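PDB 1UFO: hydrolase from Thermus thermophilus, which probably hydrolyses an as yet unidentified substrate, being a member of the alpha/beta hydrolase fold enzymes. Local coordinates for residues Gln148-Asp152 / Pro153-Ala157; Glu168-Gly172 / Val173-His177. One frame throughout, in Å; residues are numbered along the deposited sequence.

In the fold
Contact 1 (148-152/153-157) and contact 2 (168-172/173-177) follow one another along the chain without touching, their nearest atoms about 12 Å apart and their centres 26 Å. Contact 1 lies at the surface, about 22 Å from the centre of the chain, where a loop turns into helix 153-160 and packs against helix 77-103. Contact 2, about 13 Å from that centre and partly buried, leads from the loop after helix 153-160 into strand 175-180 of the central sheet. Their chemistry follows their places: a carboxylate and a carbonyl receive helix N-H groups in contact 1, beside a small apolar patch round Val-150, whereas contact 2 pairs one backbone turn bond with packing of buried side chains.

Contact 1 of 2, residues Gln148-Asp152 / Pro153-Ala157; sequences QVVED and PGVLA
Asp-152 sits at the N-cap of helix 153-160 and meets its first turn with every atom of its side chain. Asp-152 CB lies 3.9 Å from Val-155 CG2, and Asp-152 CG 3.8 Å from the same methyl; the two side chains cross at about a right angle. CG anti to the backbone N (chi1 -174°) and a carboxylate twist of -38° bring Asp-152 OD1 to the N-H groups at the start of the helix: Gly-154 N at 2.9 Å and, longer, Val-155 N at 3.4 Å, both weak bonds by angle or length. OD2 stays farther off, at van der Waals range of Val-155 CG2. The backbone carbonyl of Asp-152 begins the regular helical pattern, accepting from Leu-156 N at 2.9 Å with an N-H...O angle of 162°. Beside the cap, Val-150 CG1 touches Val-155 CG1 and Leu-156 CD2, each at 3.6 Å, so one valine of the loop packs on the first turn of the helix. Arg-83 of helix 77-103 forms a salt bridge to OD1, and Glu-79 accepts from Asp-152 N. OD1 is thus shared between helix N-H groups and a guanidinium group, a setting that probably stabilises the negative charge of the carboxylate.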
ATOM      1  N   GLN A 148     -29.619  20.722  -0.963  1.00 23.00           N
ATOM      2  CA  GLN A 148     -28.588  21.564  -0.365  1.00 22.76           C
ATOM      3  C   GLN A 148     -28.529  22.882  -1.067  1.00 24.13           C
ATOM      4  O   GLN A 148     -28.589  22.944  -2.294  1.00 25.56           O
ATOM      5  CB  GLN A 148     -27.205  20.928  -0.456  1.00 21.39           C
ATOM      6  CG  GLN A 148     -27.138  19.695   0.402  1.00 20.88           C
ATOM      7  CD  GLN A 148     -27.295  20.021   1.891  1.00 20.93           C
ATOM      8  OE1 GLN A 148     -26.490  20.712   2.432  1.00 18.81           O
ATOM      9  NE2 GLN A 148     -28.346  19.498   2.528  1.00 20.99           N
ATOM     10  N   VAL A 149     -28.364  23.932  -0.275  1.00 22.44           N
ATOM     11  CA  VAL A 149     -28.256  25.275  -0.814  1.00 21.76           C
ATOM     12  C   VAL A 149     -26.834  25.764  -0.475  1.00 21.12           C
ATOM     13  O   VAL A 149     -26.408  25.666   0.677  1.00 18.90           O
ATOM     14  CB  VAL A 149     -29.291  26.165  -0.136  1.00 22.84           C
ATOM     15  CG1 VAL A 149     -28.950  27.661  -0.321  1.00 24.46           C
ATOM     16  CG2 VAL A 149     -30.655  25.846  -0.743  1.00 25.64           C
ATOM     17  N   VAL A 150     -26.111  26.263  -1.462  1.00 20.74           N
ATOM     18  CA  VAL A 150     -24.737  26.736  -1.138  1.00 19.60           C
ATOM     19  C   VAL A 150     -24.628  28.151  -1.662  1.00 19.39           C
ATOM     20  O   VAL A 150     -24.773  28.369  -2.880  1.00 20.51           O
ATOM     21  CB  VAL A 150     -23.720  25.814  -1.819  1.00 19.11           C
ATOM     22  CG1 VAL A 150     -22.268  26.290  -1.558  1.00 19.70           C
ATOM     23  CG2 VAL A 150     -23.926  24.381  -1.267  1.00 18.49           C
ATOM     24  N   GLU A 151     -24.375  29.083  -0.735  1.00 19.93           N
ATOM     25  CA  GLU A 151     -24.251  30.495  -1.106  1.00 21.95           C
ATOM     26  C   GLU A 151     -22.864  31.055  -0.854  1.00 20.89           C
ATOM     27  O   GLU A 151     -22.441  31.984  -1.570  1.00 20.79           O
ATOM     28  CB  GLU A 151     -25.260  31.316  -0.338  1.00 24.89           C
ATOM     29  CG  GLU A 151     -26.672  30.953  -0.771  1.00 30.32           C
ATOM     30  CD  GLU A 151     -27.594  31.971  -0.301  1.00 33.25           C
ATOM     31  OE1 GLU A 151     -27.941  32.020   0.918  1.00 36.82           O
ATOM     32  OE2 GLU A 151     -27.941  32.778  -1.174  1.00 37.79           O
ATOM     33  N   ASP A 152     -22.182  30.448   0.116  1.00 19.72           N
ATOM     34  CA  ASP A 152     -20.818  30.854   0.546  1.00 18.28           C
ATOM     35  C   ASP A 152     -19.915  30.857  -0.697  1.00 19.31           C
ATOM     36  O   ASP A 152     -19.615  29.793  -1.284  1.00 15.68           O
ATOM     37  CB  ASP A 152     -20.347  29.835   1.583  1.00 17.40           C
ATOM     38  CG  ASP A 152     -19.000  30.193   2.229  1.00 16.87           C
ATOM     39  OD1 ASP A 152     -18.166  30.689   1.491  1.00 20.20           O
ATOM     40  OD2 ASP A 152     -18.877  29.938   3.439  1.00 19.33           O
ATOM     41  N   PRO A 153     -19.390  32.019  -1.093  1.00 17.81           N
ATOM     42  CA  PRO A 153     -18.547  32.091  -2.299  1.00 17.59           C
ATOM     43  C   PRO A 153     -17.304  31.202  -2.240  1.00 15.19           C
ATOM     44  O   PRO A 153     -16.860  30.685  -3.262  1.00 16.39           O
ATOM     45  CB  PRO A 153     -18.201  33.596  -2.391  1.00 19.47           C
ATOM     46  CG  PRO A 153     -19.419  34.200  -1.696  1.00 19.87           C
ATOM     47  CD  PRO A 153     -19.630  33.370  -0.521  1.00 19.16           C
ATOM     48  N   GLY A 154     -16.757  31.069  -1.037  1.00 16.36           N
ATOM     49  CA  GLY A 154     -15.583  30.211  -0.904  1.00 15.36           C
ATOM     50  C   GLY A 154     -15.908  28.768  -1.149  1.00 15.36           C
ATOM     51  O   GLY A 154     -15.058  28.053  -1.678  1.00 13.68           O
ATOM     52  N   VAL A 155     -17.106  28.322  -0.731  1.00 13.79           N
ATOM     53  CA  VAL A 155     -17.457  26.925  -0.957  1.00 12.54           C
ATOM     54  C   VAL A 155     -17.828  26.750  -2.444  1.00 12.82           C
ATOM     55  O   VAL A 155     -17.494  25.697  -3.030  1.00 13.17           O
ATOM     56  CB  VAL A 155     -18.638  26.513  -0.057  1.00 11.09           C
ATOM     57  CG1 VAL A 155     -19.077  25.084  -0.411  1.00 11.53           C
ATOM     58  CG2 VAL A 155     -18.215  26.599   1.398  1.00 11.21           C
ATOM     59  N   LEU A 156     -18.485  27.749  -3.052  1.00 13.54           N
ATOM     60  CA  LEU A 156     -18.816  27.593  -4.473  1.00 14.28           C
ATOM     61  C   LEU A 156     -17.528  27.442  -5.284  1.00 14.73           C
ATOM     62  O   LEU A 156     -17.474  26.721  -6.244  1.00 15.68           O
ATOM     63  CB  LEU A 156     -19.685  28.798  -5.017  1.00 15.74           C
ATOM     64  CG  LEU A 156     -21.076  28.854  -4.343  1.00 16.39           C
ATOM     65  CD1 LEU A 156     -21.773  30.182  -4.540  1.00 17.64           C
ATOM     66  CD2 LEU A 156     -21.909  27.684  -4.891  1.00 17.51           C
ATOM     67  N   ALA A 157     -16.476  28.172  -4.886  1.00 16.20           N
ATOM     68  CA  ALA A 157     -15.213  28.084  -5.579  1.00 16.01           C
ATOM     69  C   ALA A 157     -14.612  26.714  -5.561  1.00 15.64           C
ATOM     70  O   ALA A 157     -13.957  26.322  -6.524  1.00 16.71           O
ATOM     71  CB  ALA A 157     -14.209  29.085  -5.005  1.00 14.31           C
TER

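Contact 2 of 2, residues Glu168-Gly172 / Val173-His177; sequences EAYGG and VPLLH
Tyr-170 is the first residue of 168-172 to meet the following segment, through both its carbonyl and its ring. Tyr-170 O accepts from Val-173 N at 3.1 Å with an N-H...O angle of 165°, although the donor stands 41° out of the carbonyl plane. One edge of the ring faces the next segment, with Tyr-170 CE1 4.4 Å from Leu-175 CD2, a loose apolar approach, the methyl coming in at the rim, close to level with the ring. Tyr-170 OH is hydrogen-bonded to His-120 on helix 114-124, tying the far end of the ring to that helix. Gly-171 and Gly-172 both have positive phi, the left-handed conformations of a type I' beta turn from Tyr-170 to Val-173. The turn redirects the chain into strand 175-180, which lies between the parallel strands 132-135 and 207-212 of the alpha/beta hydrolase sheet. Gly-172 O comes 3.6 Å from Pro-174 CD as the chain leaves the turn. Val-173 sets one methyl against the carbonyl it bonds to: Val-173 CG2 lies 3.1 Å from Tyr-170 O, a tight contact, because CG1 takes the position anti to the backbone N (chi1 167°). Val-132 and Leu-123 pack against the same side chain.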
ATOM      1  N   GLU A 168      -1.175  20.640 -11.225  1.00 19.38           N
ATOM      2  CA  GLU A 168       0.063  21.304 -11.529  1.00 21.20           C
ATOM      3  C   GLU A 168       0.582  22.130 -10.327  1.00 21.30           C
ATOM      4  O   GLU A 168       1.776  22.430 -10.263  1.00 24.12           O
ATOM      5  CB  GLU A 168      -0.159  22.155 -12.773  1.00 23.05           C
ATOM      6  CG  GLU A 168      -1.053  23.369 -12.601  1.00 26.38           C
ATOM      7  CD  GLU A 168      -2.541  23.078 -12.500  1.00 28.16           C
ATOM      8  OE1 GLU A 168      -3.033  21.976 -12.885  1.00 29.25           O
ATOM      9  OE2 GLU A 168      -3.245  24.021 -12.046  1.00 31.97           O
ATOM     10  N   ALA A 169      -0.258  22.457  -9.346  1.00 18.27           N
ATOM     11  CA  ALA A 169       0.198  23.245  -8.193  1.00 15.33           C
ATOM     12  C   ALA A 169       0.740  22.321  -7.067  1.00 14.44           C
ATOM     13  O   ALA A 169       1.343  22.809  -6.115  1.00 14.38           O
ATOM     14  CB  ALA A 169      -0.991  24.106  -7.626  1.00 17.72           C
ATOM     15  N   TYR A 170       0.520  21.005  -7.222  1.00 13.65           N
ATOM     16  CA  TYR A 170       0.949  20.013  -6.177  1.00 12.08           C
ATOM     17  C   TYR A 170       2.440  19.764  -6.114  1.00 13.20           C
ATOM     18  O   TYR A 170       2.925  19.158  -5.142  1.00 13.19           O
ATOM     19  CB  TYR A 170       0.255  18.660  -6.404  1.00 10.71           C
ATOM     20  CG  TYR A 170      -1.226  18.581  -5.970  1.00  9.23           C
ATOM     21  CD1 TYR A 170      -1.685  17.458  -5.240  1.00  9.38           C
ATOM     22  CD2 TYR A 170      -2.180  19.561  -6.311  1.00  9.25           C
ATOM     23  CE1 TYR A 170      -3.033  17.320  -4.843  1.00  9.95           C
ATOM     24  CE2 TYR A 170      -3.540  19.420  -5.928  1.00  9.35           C
ATOM     25  CZ  TYR A 170      -3.946  18.311  -5.214  1.00 10.15           C
ATOM     26  OH  TYR A 170      -5.239  18.177  -4.910  1.00 10.00           O
ATOM     27  N   GLY A 171       3.182  20.216  -7.146  1.00 14.75           N
ATOM     28  CA  GLY A 171       4.620  20.063  -7.120  1.00 14.32           C
ATOM     29  C   GLY A 171       5.178  18.651  -6.962  1.00 13.62           C
ATOM     30  O   GLY A 171       6.294  18.471  -6.441  1.00 14.70           O
ATOM     31  N   GLY A 172       4.371  17.686  -7.370  1.00 12.73           N
ATOM     32  CA  GLY A 172       4.786  16.298  -7.303  1.00 13.68           C
ATOM     33  C   GLY A 172       4.994  15.822  -5.869  1.00 12.83           C
ATOM     34  O   GLY A 172       5.677  14.832  -5.677  1.00 14.01           O
ATOM     35  N   VAL A 173       4.383  16.480  -4.884  1.00 11.46           N
ATOM     36  CA  VAL A 173       4.560  16.043  -3.491  1.00 10.72           C
ATOM     37  C   VAL A 173       4.047  14.576  -3.343  1.00 10.24           C
ATOM     38  O   VAL A 173       2.926  14.252  -3.749  1.00 11.22           O
ATOM     39  CB  VAL A 173       3.717  16.908  -2.551  1.00 10.93           C
ATOM     40  CG1 VAL A 173       3.636  16.269  -1.147  1.00 11.21           C
ATOM     41  CG2 VAL A 173       4.349  18.343  -2.520  1.00 12.76           C
ATOM     42  N   PRO A 174       4.846  13.686  -2.738  1.00  9.44           N
ATOM     43  CA  PRO A 174       4.404  12.298  -2.564  1.00  8.98           C
ATOM     44  C   PRO A 174       3.035  12.235  -1.886  1.00  9.53           C
ATOM     45  O   PRO A 174       2.800  12.873  -0.874  1.00  8.74           O
ATOM     46  CB  PRO A 174       5.449  11.649  -1.665  1.00  9.98           C
ATOM     47  CG  PRO A 174       6.812  12.469  -2.106  1.00 11.25           C
ATOM     48  CD  PRO A 174       6.239  13.917  -2.249  1.00 10.76           C
ATOM     49  N   LEU A 175       2.155  11.450  -2.473  1.00  6.14           N
ATOM     50  CA  LEU A 175       0.791  11.393  -1.992  1.00  6.77           C
ATOM     51  C   LEU A 175       0.264   9.987  -2.073  1.00  7.75           C
ATOM     52  O   LEU A 175       0.261   9.369  -3.132  1.00  7.24           O
ATOM     53  CB  LEU A 175      -0.118  12.326  -2.858  1.00  7.75           C
ATOM     54  CG  LEU A 175      -1.654  12.216  -2.696  1.00  8.68           C
ATOM     55  CD1 LEU A 175      -1.953  12.602  -1.295  1.00 11.24           C
ATOM     56  CD2 LEU A 175      -2.339  13.140  -3.629  1.00  8.35           C
ATOM     57  N   LEU A 176      -0.193   9.488  -0.924  1.00  7.87           N
ATOM     58  CA  LEU A 176      -0.763   8.120  -0.894  1.00  6.54           C
ATOM     59  C   LEU A 176      -2.201   8.180  -0.439  1.00  7.62           C
ATOM     60  O   LEU A 176      -2.458   8.748   0.617  1.00  7.10           O
ATOM     61  CB  LEU A 176       0.015   7.195   0.103  1.00  6.41           C
ATOM     62  CG  LEU A 176      -0.663   5.897   0.433  1.00  7.28           C
ATOM     63  CD1 LEU A 176      -0.735   5.098  -0.918  1.00  6.70           C
ATOM     64  CD2 LEU A 176       0.176   5.142   1.463  1.00  8.08           C
ATOM     65  N   HIS A 177      -3.125   7.654  -1.243  1.00  6.16           N
ATOM     66  CA  HIS A 177      -4.538   7.591  -0.832  1.00  6.87           C
ATOM     67  C   HIS A 177      -4.738   6.164  -0.293  1.00  7.26           C
ATOM     68  O   HIS A 177      -4.343   5.181  -0.925  1.00  8.28           O
ATOM     69  CB  HIS A 177      -5.497   7.846  -2.004  1.00  6.60           C
ATOM     70  CG  HIS A 177      -6.073   9.210  -2.030  1.00  8.42           C
ATOM     71  ND1 HIS A 177      -7.219   9.542  -1.320  1.00  7.76           N
ATOM     72  CD2 HIS A 177      -5.654  10.376  -2.620  1.00  6.83           C
ATOM     73  CE1 HIS A 177      -7.474  10.841  -1.489  1.00  8.87           C
ATOM     74  NE2 HIS A 177      -6.528  11.359  -2.262  1.00  9.47           N
TER